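Putative phosphohydrolase (Shewanella amazonensis, PDB 3M1T) is of unknown function but carries an HDOD domain, related to the HD phosphohydrolases, and probably takes part in signal transduction. Local coordinates at residues L124-E129 and A215-M220; S89-A94 and G135-I140; A154-A159 and K171-Y176. All coordinates share one frame; numbering follows the deposited sequence.

Contact 1. Residues L124-E129 and A215-M220; sequences LGTLPE and AGMLAM
Leu124 and selenomethionine Met217 meet tip to tip between the C-terminal end of helix 103-124 and the flank of helix 213-227. Their CA atoms are the nearest pair across the two segments, yet lie 9.5 Å apart, so the contact is made by side chains reaching out from both backbones. Leucine sends one branch only: its CD1 sits 3.7 Å from Met217 CG, and the same methyl is 4.0 Å from Met217 SE. Met217 leaves its helix as a straight rod, with SE anti to CA (chi2 180°), and then bends at chi3 (-110°). The bend turns the terminal methyl out of the line of the chain, so that Leu124 CD1 lies along CG, SE and CE together, while CE also meets Thr126.

There the methyl encounters an oxygen instead of a carbon. Thr126 OG1 approaches Met217 CE end-on at 3.5 Å, a van der Waals approach of a polar atom to a methyl carbon. The hydroxyl is set between the backbone N and the carbonyl carbon (chi1 63°), the rotamer that turns OG1 toward the selenomethionine. Leucine thus borders the outer part of the selenomethionine from CG to CE, and threonine adds a second point at the methyl. Gly125, with positive phi, ends the helix, and Thr126 beyond it again points toward helix 213-227.

Beyond Thr126, Leu127 takes the N-cap position of helix 128-137, whose Ala131 also packs against Met217. Leu124 in turn touches Ile249, and Met220 packs on Ile243 and Asn244 of helix 236-247. The contact therefore closes helix 213-227 over the corner joining helices 103-124 and 128-137.

Contact 2. Residues S89-A94 and G135-I140; sequences SAVVGA and GILHSI
Val91 faces Ile136, Leu137 and Ile140 and is the one residue of 89-94 that touches all three. From its CA the bond to CB leads toward segment 135-140, and from CB the chain forks into two methyls with different partners. CG1, anti to the backbone N (chi1 170°), takes the more crowded branch: it lies 3.5 Å from Ile140 CD1, tighter than usual carbon packing, and 4.1 Å from Ile136 CG2. It meets these two isoleucine methyls from directions about a right angle apart, and both isoleucines cross the valine at a slant. CG2 diverges toward Leu137 and finds CD2 at 4.0 Å, the leucine lying roughly perpendicular to the valine. The contact is wholly apolar and buried.

Behind this surface the chain turns sharply, a type I turn running from Leu137 to Ile140, which brings Ile140 back to the same valine. His138, inside the turn, reaches back to the preceding helical turn: its ND1 donates to Gly135 O at 2.7 Å, almost straight (175°), in the ring plane and on a carbonyl lone pair. The same oxygen accepts from His138 N at 3.2 Å, so two bonds grip it, and the in-plane bond from ND1 is the one that holds the ring's rotation. Ser139 CB covers one ring face, 3.7 Å above its centre, and His138 O is bonded to Gln202 NE2.

The sequence Leu-His-Ser-Ile at this turn recalls the Leu-His-Asp-Ile signature of metal-dependent HD phosphohydrolases, here with serine in the place of the aspartate, consistent with an HDOD domain built on the all-helical HD fold.

Contact 3. Residues A154-A159 and K171-Y176; sequences ATISAA and KELLGY
Ile156 and Leu173 adopt similar first torsions, with CG1 of Ile156 and CG of Leu173 each beside the backbone N and anti to the carbonyl carbon (chi1 -68° for the isoleucine, -66° for the leucine), and each side chain then runs on extended through chi2. Both side chains leave their helices toward the other segment, and because they point in opposing directions they slide past one another instead of meeting end to end. The touching atoms are Leu173 CD1, at the tip, and Ile156 CG1, part-way along the shaft, 3.9 Å apart. The leucine tip thus lies against the flank of the isoleucine, close to the helix that carries it. The same methyl has a looser neighbour in Thr155 CG2, at 4.3 Å; the threonine presents its methyl here, while its hydroxyl is turned back to its own helix and bonded to Ala151 O.

The two segments belong to a helical hairpin, helices 150-161 and 166-174 running in broadly opposite directions and joined by a short loop within the HDOD region. Ile156 lies on its buried inner side, where Met169 and Glu170 also pack on it, whereas Leu173 and Thr155 form the solvent-facing margin. Val152, one turn before Ile156, touches both Leu173 and Leu174.

At the far end of the shorter helix the chain turns away through Gly175, whose phi is positive (87°) and whose N still bonds to Lys171 O at 2.9 Å. The next residue, Tyr176, is buried, and Leu174 CB rests on one face of its ring, 3.9 Å above the plane and offset toward the rim. Lys171 points away from the hairpin partner, its NZ forming a salt bridge with Glu180 OE2.

Overall arrangement
Contacts 1 and 2 share helix 128-137, the first at its N-terminal end and the second at its C-terminal end, with centres about 17 Å apart. They touch directly: Leu218 CD2, on the helix of contact 1, packs 3.6 Å from CB of His138, the histidine at the HD-like position in contact 2. Helix 213-227 thus probably borders the region that corresponds to the metal site of HD phosphohydrolases. Their segments alternate along the chain, so the two loops they close overlap in sequence. Contact 3 lies nearer the periphery, its centre about 29 Å from that of contact 1 and about 23 Å from that of contact 2; its hairpin is nested within the loop that contact 1 closes.

Contact 1. Residues L124-E129 and A215-M220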
loop_
_atom_site.group_PDB
_atom_site.type_symbol
_atom_site.label_atom_id
_atom_site.label_comp_id
_atom_site.label_asym_id
_atom_site.label_seq_id
_atom_site.Cartn_x
_atom_site.Cartn_y
_atom_site.Cartn_z
ATOM N N LEU A 124 -17.646 -1.064 3.233
ATOM C CA LEU A 124 -18.145 -0.104 2.267
ATOM C C LEU A 124 -18.753 -0.786 1.032
ATOM O O LEU A 124 -19.394 -0.132 0.221
ATOM C CB LEU A 124 -16.998 0.815 1.807
ATOM C CG LEU A 124 -16.396 1.717 2.884
ATOM C CD1 LEU A 124 -15.044 2.291 2.481
ATOM C CD2 LEU A 124 -17.388 2.863 3.311
ATOM N N GLY A 125 -18.581 -2.091 0.893
ATOM C CA GLY A 125 -19.071 -2.801 -0.272
ATOM C C GLY A 125 -18.218 -2.626 -1.530
ATOM O O GLY A 125 -18.700 -2.849 -2.632
ATOM N N THR A 126 -16.954 -2.246 -1.384
ATOM C CA THR A 126 -16.014 -2.164 -2.530
ATOM C C THR A 126 -15.143 -3.418 -2.553
ATOM O O THR A 126 -15.230 -4.245 -1.616
ATOM C CB THR A 126 -15.194 -0.875 -2.433
ATOM O OG1 THR A 126 -14.411 -0.923 -1.224
ATOM C CG2 THR A 126 -16.130 0.366 -2.327
ATOM N N LEU A 127 -14.327 -3.584 -3.604
ATOM C CA LEU A 127 -13.550 -4.819 -3.737
ATOM C C LEU A 127 -12.434 -4.830 -2.681
ATOM O O LEU A 127 -11.586 -3.945 -2.657
ATOM C CB LEU A 127 -12.939 -4.980 -5.127
ATOM C CG LEU A 127 -12.160 -6.295 -5.305
ATOM C CD1 LEU A 127 -13.075 -7.531 -5.248
ATOM C CD2 LEU A 127 -11.378 -6.252 -6.623
ATOM N N PRO A 128 -12.410 -5.847 -1.825
ATOM C CA PRO A 128 -11.440 -5.788 -0.724
ATOM C C PRO A 128 -9.999 -5.947 -1.200
ATOM O O PRO A 128 -9.110 -5.309 -0.662
ATOM C CB PRO A 128 -11.891 -6.918 0.211
ATOM C CG PRO A 128 -13.398 -7.010 -0.077
ATOM C CD PRO A 128 -13.459 -6.855 -1.569
ATOM N N GLU A 129 -9.793 -6.712 -2.266
ATOM C CA GLU A 129 -8.452 -6.913 -2.808
ATOM C C GLU A 129 -7.909 -5.634 -3.455
ATOM O O GLU A 129 -6.703 -5.375 -3.418
ATOM C CB GLU A 129 -8.425 -8.086 -3.762
ATOM C CG GLU A 129 -8.537 -9.462 -3.033
ATOM C CD GLU A 129 -9.920 -9.755 -2.461
ATOM O OE1 GLU A 129 -10.891 -9.106 -2.911
ATOM O OE2 GLU A 129 -10.020 -10.646 -1.569
ATOM N N ALA A 215 -8.835 6.675 -1.271
ATOM C CA ALA A 215 -8.061 7.668 -0.560
ATOM C C ALA A 215 -8.595 7.825 0.865
ATOM O O ALA A 215 -7.795 7.938 1.763
ATOM C CB ALA A 215 -8.068 9.026 -1.275
ATOM N N GLY A 216 -9.900 7.788 1.004
ATOM C CA GLY A 216 -10.522 7.888 2.347
ATOM C C GLY A 216 -10.124 6.701 3.194
ATOM O O GLY A 216 -9.805 6.841 4.395
HETATM N N MSE A 217 -10.177 5.515 2.594
HETATM C CA MSE A 217 -9.733 4.284 3.304
HETATM C C MSE A 217 -8.289 4.397 3.728
HETATM O O MSE A 217 -7.914 4.018 4.872
HETATM C CB MSE A 217 -9.907 3.021 2.432
HETATM C CG MSE A 217 -11.361 2.583 2.253
HETATM SE SE MSE A 217 -11.508 1.039 1.178
HETATM C CE MSE A 217 -12.313 1.777 -0.422
ATOM N N LEU A 218 -7.398 4.832 2.810
ATOM C CA LEU A 218 -6.006 4.997 3.160
ATOM C C LEU A 218 -5.848 5.966 4.323
ATOM O O LEU A 218 -5.112 5.697 5.301
ATOM C CB LEU A 218 -5.115 5.455 2.005
ATOM C CG LEU A 218 -4.731 4.439 0.974
ATOM C CD1 LEU A 218 -3.954 5.220 -0.116
ATOM C CD2 LEU A 218 -3.917 3.280 1.606
ATOM N N ALA A 219 -6.535 7.090 4.239
ATOM C CA ALA A 219 -6.399 8.109 5.305
ATOM C C ALA A 219 -6.765 7.519 6.677
ATOM O O ALA A 219 -6.034 7.701 7.677
ATOM C CB ALA A 219 -7.243 9.310 4.984
HETATM N N MSE A 220 -7.881 6.810 6.704
HETATM C CA MSE A 220 -8.392 6.187 7.917
HETATM C C MSE A 220 -7.451 5.095 8.430
HETATM O O MSE A 220 -7.028 5.081 9.595
HETATM C CB MSE A 220 -9.795 5.669 7.686
HETATM C CG MSE A 220 -10.341 4.881 8.868
HETATM SE SE MSE A 220 -12.272 4.984 8.862
HETATM C CE MSE A 220 -12.579 4.307 10.694
#

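Contact 2. Residues S89-A94 and G135-I140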
loop_
_atom_site.group_PDB
_atom_site.type_symbol
_atom_site.label_atom_id
_atom_site.label_comp_id
_atom_site.label_asym_id
_atom_site.label_seq_id
_atom_site.Cartn_x
_atom_site.Cartn_y
_atom_site.Cartn_z
ATOM N N SER A 89 4.176 -9.403 -3.528
ATOM C CA SER A 89 5.517 -10.002 -3.573
ATOM C C SER A 89 6.344 -9.371 -4.691
ATOM O O SER A 89 7.531 -9.097 -4.534
ATOM C CB SER A 89 5.414 -11.499 -3.773
ATOM O OG SER A 89 4.739 -12.055 -2.675
ATOM N N ALA A 90 5.687 -9.071 -5.799
ATOM C CA ALA A 90 6.371 -8.418 -6.918
ATOM C C ALA A 90 6.826 -6.996 -6.562
ATOM O O ALA A 90 7.965 -6.597 -6.848
ATOM C CB ALA A 90 5.495 -8.408 -8.177
ATOM N N VAL A 91 5.923 -6.228 -5.963
ATOM C CA VAL A 91 6.235 -4.891 -5.550
ATOM C C VAL A 91 7.386 -4.863 -4.518
ATOM O O VAL A 91 8.336 -4.088 -4.675
ATOM C CB VAL A 91 4.965 -4.179 -5.025
ATOM C CG1 VAL A 91 5.330 -2.857 -4.373
ATOM C CG2 VAL A 91 3.918 -3.997 -6.182
ATOM N N VAL A 92 7.305 -5.712 -3.510
ATOM C CA VAL A 92 8.356 -5.827 -2.487
ATOM C C VAL A 92 9.705 -6.127 -3.133
ATOM O O VAL A 92 10.707 -5.499 -2.837
ATOM C CB VAL A 92 7.988 -6.901 -1.410
ATOM C CG1 VAL A 92 9.251 -7.273 -0.566
ATOM C CG2 VAL A 92 6.793 -6.405 -0.527
ATOM N N GLY A 93 9.719 -7.037 -4.112
ATOM C CA GLY A 93 10.952 -7.394 -4.805
ATOM C C GLY A 93 11.545 -6.278 -5.632
ATOM O O GLY A 93 12.742 -6.296 -5.917
ATOM N N ALA A 94 10.708 -5.371 -6.115
ATOM C CA ALA A 94 11.132 -4.275 -6.952
ATOM C C ALA A 94 11.578 -3.098 -6.063
ATOM O O ALA A 94 12.118 -2.181 -6.607
ATOM C CB ALA A 94 10.028 -3.872 -7.867
ATOM N N GLY A 135 -3.209 -0.214 -0.262
ATOM C CA GLY A 135 -2.356 -0.211 0.889
ATOM C C GLY A 135 -0.915 -0.628 0.605
ATOM O O GLY A 135 0.026 0.063 1.047
ATOM N N ILE A 136 -0.737 -1.682 -0.183
ATOM C CA ILE A 136 0.618 -2.140 -0.548
ATOM C C ILE A 136 1.400 -1.042 -1.209
ATOM O O ILE A 136 2.566 -0.884 -0.938
ATOM C CB ILE A 136 0.573 -3.366 -1.465
ATOM C CG1 ILE A 136 0.012 -4.535 -0.692
ATOM C CG2 ILE A 136 1.969 -3.651 -2.114
ATOM C CD1 ILE A 136 0.770 -4.886 0.635
ATOM N N LEU A 137 0.734 -0.249 -2.038
ATOM C CA LEU A 137 1.402 0.773 -2.867
ATOM C C LEU A 137 1.537 2.130 -2.174
ATOM O O LEU A 137 2.260 3.002 -2.655
ATOM C CB LEU A 137 0.610 0.991 -4.151
ATOM C CG LEU A 137 0.545 -0.187 -5.090
ATOM C CD1 LEU A 137 -0.478 0.056 -6.259
ATOM C CD2 LEU A 137 1.956 -0.549 -5.612
ATOM N N HIS A 138 0.814 2.327 -1.063
ATOM C CA HIS A 138 0.564 3.710 -0.660
ATOM C C HIS A 138 1.764 4.514 -0.210
ATOM O O HIS A 138 1.757 5.762 -0.323
ATOM C CB HIS A 138 -0.515 3.779 0.457
ATOM C CG HIS A 138 0.018 3.609 1.824
ATOM N ND1 HIS A 138 0.328 2.375 2.348
ATOM C CD2 HIS A 138 0.251 4.513 2.827
ATOM C CE1 HIS A 138 0.721 2.523 3.600
ATOM N NE2 HIS A 138 0.715 3.813 3.894
ATOM N N SER A 139 2.773 3.846 0.338
ATOM C CA SER A 139 3.882 4.555 0.975
ATOM C C SER A 139 5.172 4.482 0.182
ATOM O O SER A 139 6.238 4.921 0.617
ATOM C CB SER A 139 4.112 4.011 2.405
ATOM O OG SER A 139 4.810 4.994 3.165
ATOM N N ILE A 140 5.126 3.930 -1.025
ATOM C CA ILE A 140 6.370 3.779 -1.772
ATOM C C ILE A 140 6.998 5.132 -2.153
ATOM O O ILE A 140 8.210 5.222 -2.303
ATOM C CB ILE A 140 6.192 2.893 -2.975
ATOM C CG1 ILE A 140 5.727 1.516 -2.479
ATOM C CG2 ILE A 140 7.492 2.776 -3.790
ATOM C CD1 ILE A 140 5.293 0.533 -3.615
#

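Contact 3. Residues A154-A159 and K171-Y176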
loop_
_atom_site.group_PDB
_atom_site.type_symbol
_atom_site.label_atom_id
_atom_site.label_comp_id
_atom_site.label_asym_id
_atom_site.label_seq_id
_atom_site.Cartn_x
_atom_site.Cartn_y
_atom_site.Cartn_z
ATOM N N ALA A 154 16.700 14.443 3.780
ATOM C CA ALA A 154 17.257 14.653 5.088
ATOM C C ALA A 154 16.918 16.048 5.670
ATOM O O ALA A 154 16.588 16.225 6.855
ATOM C CB ALA A 154 18.812 14.478 5.044
ATOM N N THR A 155 17.016 17.045 4.794
ATOM C CA THR A 155 16.658 18.420 5.169
ATOM C C THR A 155 15.205 18.483 5.599
ATOM O O THR A 155 14.864 19.153 6.609
ATOM C CB THR A 155 16.956 19.355 4.001
ATOM O OG1 THR A 155 18.380 19.326 3.787
ATOM C CG2 THR A 155 16.491 20.800 4.327
ATOM N N ILE A 156 14.354 17.746 4.891
ATOM C CA ILE A 156 12.922 17.725 5.246
ATOM C C ILE A 156 12.721 17.071 6.595
ATOM O O ILE A 156 12.002 17.562 7.450
ATOM C CB ILE A 156 12.074 17.045 4.157
ATOM C CG1 ILE A 156 12.058 17.911 2.880
ATOM C CG2 ILE A 156 10.654 16.776 4.664
ATOM C CD1 ILE A 156 11.419 17.330 1.691
ATOM N N SER A 157 13.382 15.928 6.813
ATOM C CA SER A 157 13.235 15.236 8.109
ATOM C C SER A 157 13.693 16.067 9.271
ATOM O O SER A 157 13.065 16.076 10.330
ATOM C CB SER A 157 13.946 13.890 8.092
ATOM O OG SER A 157 13.253 13.024 7.207
ATOM N N ALA A 158 14.751 16.842 9.074
ATOM C CA ALA A 158 15.201 17.727 10.148
ATOM C C ALA A 158 14.147 18.803 10.464
ATOM O O ALA A 158 13.884 19.097 11.648
ATOM C CB ALA A 158 16.567 18.370 9.786
ATOM N N ALA A 159 13.534 19.357 9.415
ATOM C CA ALA A 159 12.469 20.384 9.583
ATOM C C ALA A 159 11.237 19.766 10.284
ATOM O O ALA A 159 10.635 20.365 11.163
ATOM C CB ALA A 159 12.065 21.031 8.221
ATOM N N LYS A 171 6.480 19.605 -1.027
ATOM C CA LYS A 171 6.053 20.553 -2.050
ATOM C C LYS A 171 6.919 21.759 -2.221
ATOM O O LYS A 171 7.241 22.157 -3.317
ATOM C CB LYS A 171 4.550 20.897 -1.986
ATOM C CG LYS A 171 3.834 20.299 -3.203
ATOM C CD LYS A 171 2.335 20.250 -3.085
ATOM C CE LYS A 171 1.770 18.943 -3.661
ATOM N NZ LYS A 171 0.490 19.162 -4.453
ATOM N N GLU A 172 7.363 22.337 -1.107
ATOM C CA GLU A 172 8.220 23.464 -1.182
ATOM C C GLU A 172 9.502 23.170 -1.863
ATOM O O GLU A 172 9.903 23.982 -2.691
ATOM C CB GLU A 172 8.556 24.048 0.219
ATOM C CG GLU A 172 7.387 24.677 0.955
ATOM C CD GLU A 172 7.770 25.599 2.092
ATOM O OE1 GLU A 172 8.966 25.889 2.209
ATOM O OE2 GLU A 172 6.842 26.071 2.795
ATOM N N LEU A 173 10.215 22.091 -1.488
ATOM C CA LEU A 173 11.558 21.875 -1.963
ATOM C C LEU A 173 11.635 21.052 -3.262
ATOM O O LEU A 173 12.620 21.144 -3.974
ATOM C CB LEU A 173 12.393 21.195 -0.870
ATOM C CG LEU A 173 12.615 22.076 0.360
ATOM C CD1 LEU A 173 13.421 21.288 1.414
ATOM C CD2 LEU A 173 13.329 23.331 -0.059
ATOM N N LEU A 174 10.621 20.256 -3.532
ATOM C CA LEU A 174 10.581 19.363 -4.689
ATOM C C LEU A 174 9.524 19.748 -5.716
ATOM O O LEU A 174 9.655 19.341 -6.864
ATOM C CB LEU A 174 10.281 17.938 -4.254
ATOM C CG LEU A 174 11.293 17.305 -3.271
ATOM C CD1 LEU A 174 10.712 15.995 -2.701
ATOM C CD2 LEU A 174 12.646 17.139 -3.919
ATOM N N GLY A 175 8.466 20.422 -5.299
ATOM C CA GLY A 175 7.359 20.777 -6.167
ATOM C C GLY A 175 6.291 19.686 -6.254
ATOM O O GLY A 175 5.303 19.827 -7.028
ATOM N N TYR A 176 6.441 18.602 -5.493
ATOM C CA TYR A 176 5.444 17.558 -5.385
ATOM C C TYR A 176 5.653 16.882 -4.050
ATOM O O TYR A 176 6.701 17.145 -3.402
ATOM C CB TYR A 176 5.621 16.537 -6.556
ATOM C CG TYR A 176 6.974 15.916 -6.622
ATOM C CD1 TYR A 176 7.300 14.879 -5.773
ATOM C CD2 TYR A 176 7.984 16.440 -7.410
ATOM C CE1 TYR A 176 8.541 14.362 -5.794
ATOM C CE2 TYR A 176 9.259 15.885 -7.464
ATOM C CZ TYR A 176 9.542 14.866 -6.608
ATOM O OH TYR A 176 10.816 14.341 -6.618
#